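Local coordinates for protein JamJ (Lyngbya majuscula, PDB 5DOZ) that binds NADPH and, as an enoyl-acyl carrier protein reductase of a polyketide synthase, probably forms a cyclopropane ring, at residues 37-42 against 100-105; 318-323 against 333-338. All coordinates share one frame; numbering follows the deposited sequence.

Contact 1: 37-42 against 100-105; sequences VKVQIQ and VMVIGC
V39 sets its CG1 methyl against V100 and V102, overlapping the end of each. The nearer meeting is between V39 CG1 and V100 CG2, 4.1 Å apart, with the two side chains slanting across one another; V102 CG2 lies slightly farther from V39 CG1, at 4.4 Å. CG1 thus makes the nearer approach to both residues, though V39 CG2 is also 4.4 Å from V100 CG2. V100 and V102 are spaced two apart on strand 99-103, where alternation puts them on one face and M101 on the other. In V39, CG1 stands anti to the backbone N (chi1 -179°). I41, next on the same face of 37-42, does not point straight across, yet the end of its chain comes nearer than its CB does, with CD1 4.6 Å from V102 CG2, just beyond contact.

These two strands are not partners in the sheet. Both pair antiparallel with 79-87, and even their nearest CA atoms, those of V39 and V100, are 8.4 Å apart. What meets is side chains across the inside of a curled sheet, as in the barrel of the GroES-like domain of alcohol dehydrogenase relatives. Strands 112-115 and 120-122 add to the filling, with I113 touching both I41 and V102, and L120 touching both V37 and V102. On the other face of 37-42, K38 turns outward, where its NZ bonds to N29 OD1 and Q30 O and it makes a cation-pi interaction with F112.

No hydrogen bond or charge links the two segments. The backbone of V39 bonds to I113 in a flanking strand; its side chain packs inward. Such a light contact between branched aliphatic groups implies nonpolar burial rather than tight interlocking, with little directional preference.

Contact 2: 318-323 against 333-338; sequences VEAFRY and VVVTMP
The beta-alpha-beta unit built from strand 309-313, helix 317-326 and strand 332-336 supplies this contact, in which the helix packs on the sheet. Over the short segments the axes run nearly antiparallel, at 171°, and approach to 9.1 Å. An alanine, a tyrosine and two valines carry the packing. A320 CB meets V335 CG2 at 3.9 Å, while V333 CG1 rests 3.8 Å from the carbonyl oxygen A320 O. One turn farther along, Y323 has CG anti to its own N (chi1 -172°), which carries the ring to V333; there V333 CG2 touches Y323 CD2 at 3.7 Å, reaching the ring at its edge, near the ring plane. F312, on the neighbouring parallel strand, also meets the Y323 ring, with the planes inclined by about 60°, and its side chain touches A320 and V333 as well. V334, on the other face of the strand, points away from the helix. The V333 side chain lies about 7 Å from the bound NADPH. A helix laid antiparallel over two adjacent parallel strands, with alternate valines beneath it, is the classic beta-alpha-beta crossover.

Contacts 1 and 2 are both buried; neither is bridged by a hydrogen bond, and side-chain packing dominates both. Both rest on one mixed sheet, in which strands 37-45 and 332-336 are antiparallel neighbours. Their centres are about 17 Å apart, yet the segments touch: Q42 O and M337 N lie 3.1 Å apart, probably hydrogen-bonded, and I41 O packs on M337 CB. The difference is architectural. Contact 1 joins two strands that do not pair, through the interior of the curled sheet, with aliphatic groups alone. Contact 2 lays a helix on the sheet and adds an aromatic edge at a partly exposed tyrosine, with V333 near the bound NADPH.

Contact 1: 37-42 against 100-105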
loop_
_atom_site.group_PDB
_atom_site.type_symbol
_atom_site.label_atom_id
_atom_site.label_comp_id
_atom_site.label_asym_id
_atom_site.label_seq_id
_atom_site.Cartn_x
_atom_site.Cartn_y
_atom_site.Cartn_z
ATOM N N VAL A 37 15.569 16.933 -1.282
ATOM C CA VAL A 37 16.202 16.282 -0.145
ATOM C C VAL A 37 16.870 14.993 -0.622
ATOM O O VAL A 37 16.307 14.254 -1.439
ATOM C CB VAL A 37 15.177 15.961 0.965
ATOM C CG1 VAL A 37 15.863 15.374 2.192
ATOM C CG2 VAL A 37 14.402 17.213 1.359
ATOM N N LYS A 38 18.082 14.750 -0.127
ATOM C CA LYS A 38 18.786 13.497 -0.370
ATOM C C LYS A 38 18.629 12.592 0.855
ATOM O O LYS A 38 18.951 12.989 1.976
ATOM C CB LYS A 38 20.267 13.757 -0.660
ATOM C CG LYS A 38 21.033 12.540 -1.155
ATOM C CD LYS A 38 22.437 12.909 -1.607
ATOM C CE LYS A 38 23.231 11.675 -2.024
ATOM N NZ LYS A 38 24.540 12.042 -2.643
ATOM N N VAL A 39 18.128 11.381 0.630
ATOM C CA VAL A 39 17.886 10.434 1.720
ATOM C C VAL A 39 18.684 9.153 1.530
ATOM O O VAL A 39 18.652 8.554 0.458
ATOM C CB VAL A 39 16.381 10.082 1.848
ATOM C CG1 VAL A 39 16.154 9.109 2.998
ATOM C CG2 VAL A 39 15.543 11.340 2.024
ATOM N N GLN A 40 19.398 8.739 2.575
ATOM C CA GLN A 40 20.094 7.448 2.581
ATOM C C GLN A 40 19.095 6.343 2.919
ATOM O O GLN A 40 18.569 6.290 4.035
ATOM C CB GLN A 40 21.254 7.461 3.581
ATOM C CG GLN A 40 21.853 6.086 3.876
ATOM C CD GLN A 40 22.740 6.087 5.106
ATOM O OE1 GLN A 40 23.256 7.135 5.518
ATOM N NE2 GLN A 40 22.933 4.909 5.698
ATOM N N ILE A 41 18.839 5.471 1.948
ATOM C CA ILE A 41 17.833 4.417 2.081
ATOM C C ILE A 41 18.326 3.282 2.977
ATOM O O ILE A 41 19.440 2.786 2.806
ATOM C CB ILE A 41 17.425 3.847 0.699
ATOM C CG1 ILE A 41 16.843 4.945 -0.207
ATOM C CG2 ILE A 41 16.456 2.681 0.849
ATOM C CD1 ILE A 41 15.505 5.515 0.234
ATOM N N GLN A 42 17.488 2.855 3.917
ATOM C CA GLN A 42 17.899 1.812 4.865
ATOM C C GLN A 42 17.060 0.529 4.828
ATOM O O GLN A 42 17.567 -0.547 5.131
ATOM C CB GLN A 42 18.004 2.390 6.289
ATOM C CG GLN A 42 18.957 3.579 6.348
ATOM C CD GLN A 42 19.434 3.922 7.738
ATOM O OE1 GLN A 42 19.014 4.927 8.317
ATOM N NE2 GLN A 42 20.322 3.098 8.283
ATOM N N VAL A 100 13.429 9.390 8.618
ATOM C CA VAL A 100 12.210 9.656 7.872
ATOM C C VAL A 100 11.684 8.408 7.183
ATOM O O VAL A 100 12.436 7.472 6.900
ATOM C CB VAL A 100 12.409 10.788 6.824
ATOM C CG1 VAL A 100 12.760 12.111 7.503
ATOM C CG2 VAL A 100 13.485 10.426 5.806
ATOM N N MET A 101 10.378 8.397 6.946
ATOM C CA MET A 101 9.772 7.451 6.039
ATOM C C MET A 101 9.567 8.155 4.703
ATOM O O MET A 101 9.208 9.340 4.664
ATOM C CB MET A 101 8.438 6.955 6.597
ATOM C CG MET A 101 8.565 6.189 7.909
ATOM S SD MET A 101 6.974 5.962 8.714
ATOM C CE MET A 101 6.666 7.599 9.339
ATOM N N VAL A 102 9.828 7.439 3.612
ATOM C CA VAL A 102 9.556 7.960 2.282
ATOM C C VAL A 102 8.239 7.366 1.805
ATOM O O VAL A 102 7.961 6.196 2.051
ATOM C CB VAL A 102 10.669 7.616 1.265
ATOM C CG1 VAL A 102 10.370 8.264 -0.079
ATOM C CG2 VAL A 102 12.037 8.054 1.773
ATOM N N ILE A 103 7.423 8.185 1.146
ATOM C CA ILE A 103 6.159 7.728 0.571
ATOM C C ILE A 103 5.991 8.303 -0.833
ATOM O O ILE A 103 6.059 9.517 -1.030
ATOM C CB ILE A 103 4.926 8.137 1.422
ATOM C CG1 ILE A 103 5.224 8.095 2.929
ATOM C CG2 ILE A 103 3.725 7.260 1.090
ATOM C CD1 ILE A 103 5.444 9.457 3.550
ATOM N N GLY A 104 5.796 7.418 -1.804
ATOM C CA GLY A 104 5.348 7.815 -3.131
ATOM C C GLY A 104 6.418 8.166 -4.144
ATOM O O GLY A 104 6.130 8.812 -5.149
ATOM N N CYS A 105 7.653 7.746 -3.876
ATOM C CA CYS A 105 8.735 7.852 -4.845
ATOM C C CYS A 105 8.647 6.658 -5.799
ATOM O O CYS A 105 7.796 5.787 -5.621
ATOM C CB CYS A 105 10.076 7.856 -4.122
ATOM S SG CYS A 105 10.365 6.378 -3.126
#

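Contact 2: 318-323 against 333-338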
loop_
_atom_site.group_PDB
_atom_site.type_symbol
_atom_site.label_atom_id
_atom_site.label_comp_id
_atom_site.label_asym_id
_atom_site.label_seq_id
_atom_site.Cartn_x
_atom_site.Cartn_y
_atom_site.Cartn_z
ATOM N N VAL A 318 15.853 -11.024 -5.465
ATOM C CA VAL A 318 15.040 -11.881 -6.334
ATOM C C VAL A 318 14.094 -12.754 -5.499
ATOM O O VAL A 318 12.890 -12.793 -5.754
ATOM C CB VAL A 318 15.916 -12.738 -7.289
ATOM C CG1 VAL A 318 15.077 -13.751 -8.057
ATOM C CG2 VAL A 318 16.670 -11.851 -8.269
ATOM N N GLU A 319 14.640 -13.419 -4.482
ATOM C CA GLU A 319 13.850 -14.282 -3.605
ATOM C C GLU A 319 12.915 -13.479 -2.676
ATOM O O GLU A 319 11.900 -14.003 -2.211
ATOM C CB GLU A 319 14.766 -15.248 -2.835
ATOM C CG GLU A 319 14.079 -16.376 -2.063
ATOM C CD GLU A 319 12.881 -17.007 -2.777
ATOM O OE1 GLU A 319 13.078 -17.847 -3.685
ATOM O OE2 GLU A 319 11.730 -16.679 -2.401
ATOM N N ALA A 320 13.241 -12.212 -2.427
ATOM C CA ALA A 320 12.320 -11.321 -1.731
ATOM C C ALA A 320 11.103 -11.038 -2.612
ATOM O O ALA A 320 9.972 -11.120 -2.140
ATOM C CB ALA A 320 13.008 -10.024 -1.317
ATOM N N PHE A 321 11.350 -10.714 -3.885
ATOM C CA PHE A 321 10.290 -10.532 -4.891
ATOM C C PHE A 321 9.461 -11.801 -5.082
ATOM O O PHE A 321 8.240 -11.752 -5.044
ATOM C CB PHE A 321 10.881 -10.108 -6.243
ATOM C CG PHE A 321 10.951 -8.615 -6.458
ATOM C CD1 PHE A 321 11.823 -7.819 -5.713
ATOM C CD2 PHE A 321 10.177 -8.010 -7.453
ATOM C CE1 PHE A 321 11.895 -6.447 -5.928
ATOM C CE2 PHE A 321 10.247 -6.638 -7.675
ATOM C CZ PHE A 321 11.113 -5.857 -6.916
ATOM N N ARG A 322 10.132 -12.933 -5.291
ATOM C CA ARG A 322 9.455 -14.225 -5.486
ATOM C C ARG A 322 8.539 -14.586 -4.315
ATOM O O ARG A 322 7.440 -15.106 -4.513
ATOM C CB ARG A 322 10.478 -15.335 -5.749
ATOM C CG ARG A 322 11.057 -15.275 -7.153
ATOM C CD ARG A 322 12.140 -16.304 -7.426
ATOM N NE ARG A 322 12.426 -16.367 -8.862
ATOM C CZ ARG A 322 13.560 -16.810 -9.397
ATOM N NH1 ARG A 322 14.549 -17.242 -8.626
ATOM N NH2 ARG A 322 13.706 -16.814 -10.714
ATOM N N TYR A 323 8.990 -14.283 -3.103
ATOM C CA TYR A 323 8.211 -14.523 -1.891
ATOM C C TYR A 323 6.891 -13.737 -1.866
ATOM O O TYR A 323 5.863 -14.261 -1.415
ATOM C CB TYR A 323 9.053 -14.191 -0.656
ATOM C CG TYR A 323 8.410 -14.582 0.652
ATOM C CD1 TYR A 323 8.569 -15.863 1.179
ATOM C CD2 TYR A 323 7.643 -13.669 1.364
ATOM C CE1 TYR A 323 7.976 -16.217 2.384
ATOM C CE2 TYR A 323 7.043 -14.017 2.560
ATOM C CZ TYR A 323 7.211 -15.286 3.066
ATOM O OH TYR A 323 6.608 -15.606 4.260
ATOM N N VAL A 333 6.750 -7.529 3.313
ATOM C CA VAL A 333 8.042 -8.100 2.937
ATOM C C VAL A 333 9.025 -6.943 2.769
ATOM O O VAL A 333 8.829 -6.078 1.908
ATOM C CB VAL A 333 7.944 -8.917 1.630
ATOM C CG1 VAL A 333 9.305 -9.472 1.230
ATOM C CG2 VAL A 333 6.920 -10.037 1.767
ATOM N N VAL A 334 10.075 -6.934 3.591
ATOM C CA VAL A 334 10.966 -5.772 3.711
ATOM C C VAL A 334 12.420 -6.135 3.412
ATOM O O VAL A 334 12.952 -7.101 3.959
ATOM C CB VAL A 334 10.878 -5.134 5.121
ATOM C CG1 VAL A 334 11.684 -3.838 5.194
ATOM C CG2 VAL A 334 9.426 -4.880 5.518
ATOM N N VAL A 335 13.050 -5.349 2.540
ATOM C CA VAL A 335 14.448 -5.537 2.185
ATOM C C VAL A 335 15.326 -4.531 2.927
ATOM O O VAL A 335 15.062 -3.329 2.897
ATOM C CB VAL A 335 14.673 -5.389 0.662
ATOM C CG1 VAL A 335 16.153 -5.493 0.324
ATOM C CG2 VAL A 335 13.883 -6.438 -0.113
ATOM N N THR A 336 16.364 -5.032 3.592
ATOM C CA THR A 336 17.381 -4.179 4.205
ATOM C C THR A 336 18.429 -3.800 3.163
ATOM O O THR A 336 18.791 -4.619 2.321
ATOM C CB THR A 336 18.092 -4.891 5.371
ATOM O OG1 THR A 336 18.684 -6.108 4.898
ATOM C CG2 THR A 336 17.108 -5.210 6.486
ATOM N N MET A 337 18.913 -2.562 3.226
ATOM C CA MET A 337 19.933 -2.094 2.287
ATOM C C MET A 337 21.341 -2.153 2.896
ATOM O O MET A 337 21.482 -2.142 4.125
ATOM C CB MET A 337 19.597 -0.683 1.783
ATOM C CG MET A 337 18.276 -0.603 1.022
ATOM S SD MET A 337 18.287 -1.440 -0.578
ATOM C CE MET A 337 19.272 -0.277 -1.521
ATOM N N PRO A 338 22.384 -2.243 2.041
ATOM C CA PRO A 338 23.775 -2.280 2.505
ATOM C C PRO A 338 24.369 -0.895 2.773
ATOM O O PRO A 338 23.662 0.012 3.220
ATOM C CB PRO A 338 24.510 -2.941 1.340
ATOM C CG PRO A 338 23.728 -2.533 0.135
ATOM C CD PRO A 338 22.290 -2.474 0.586
#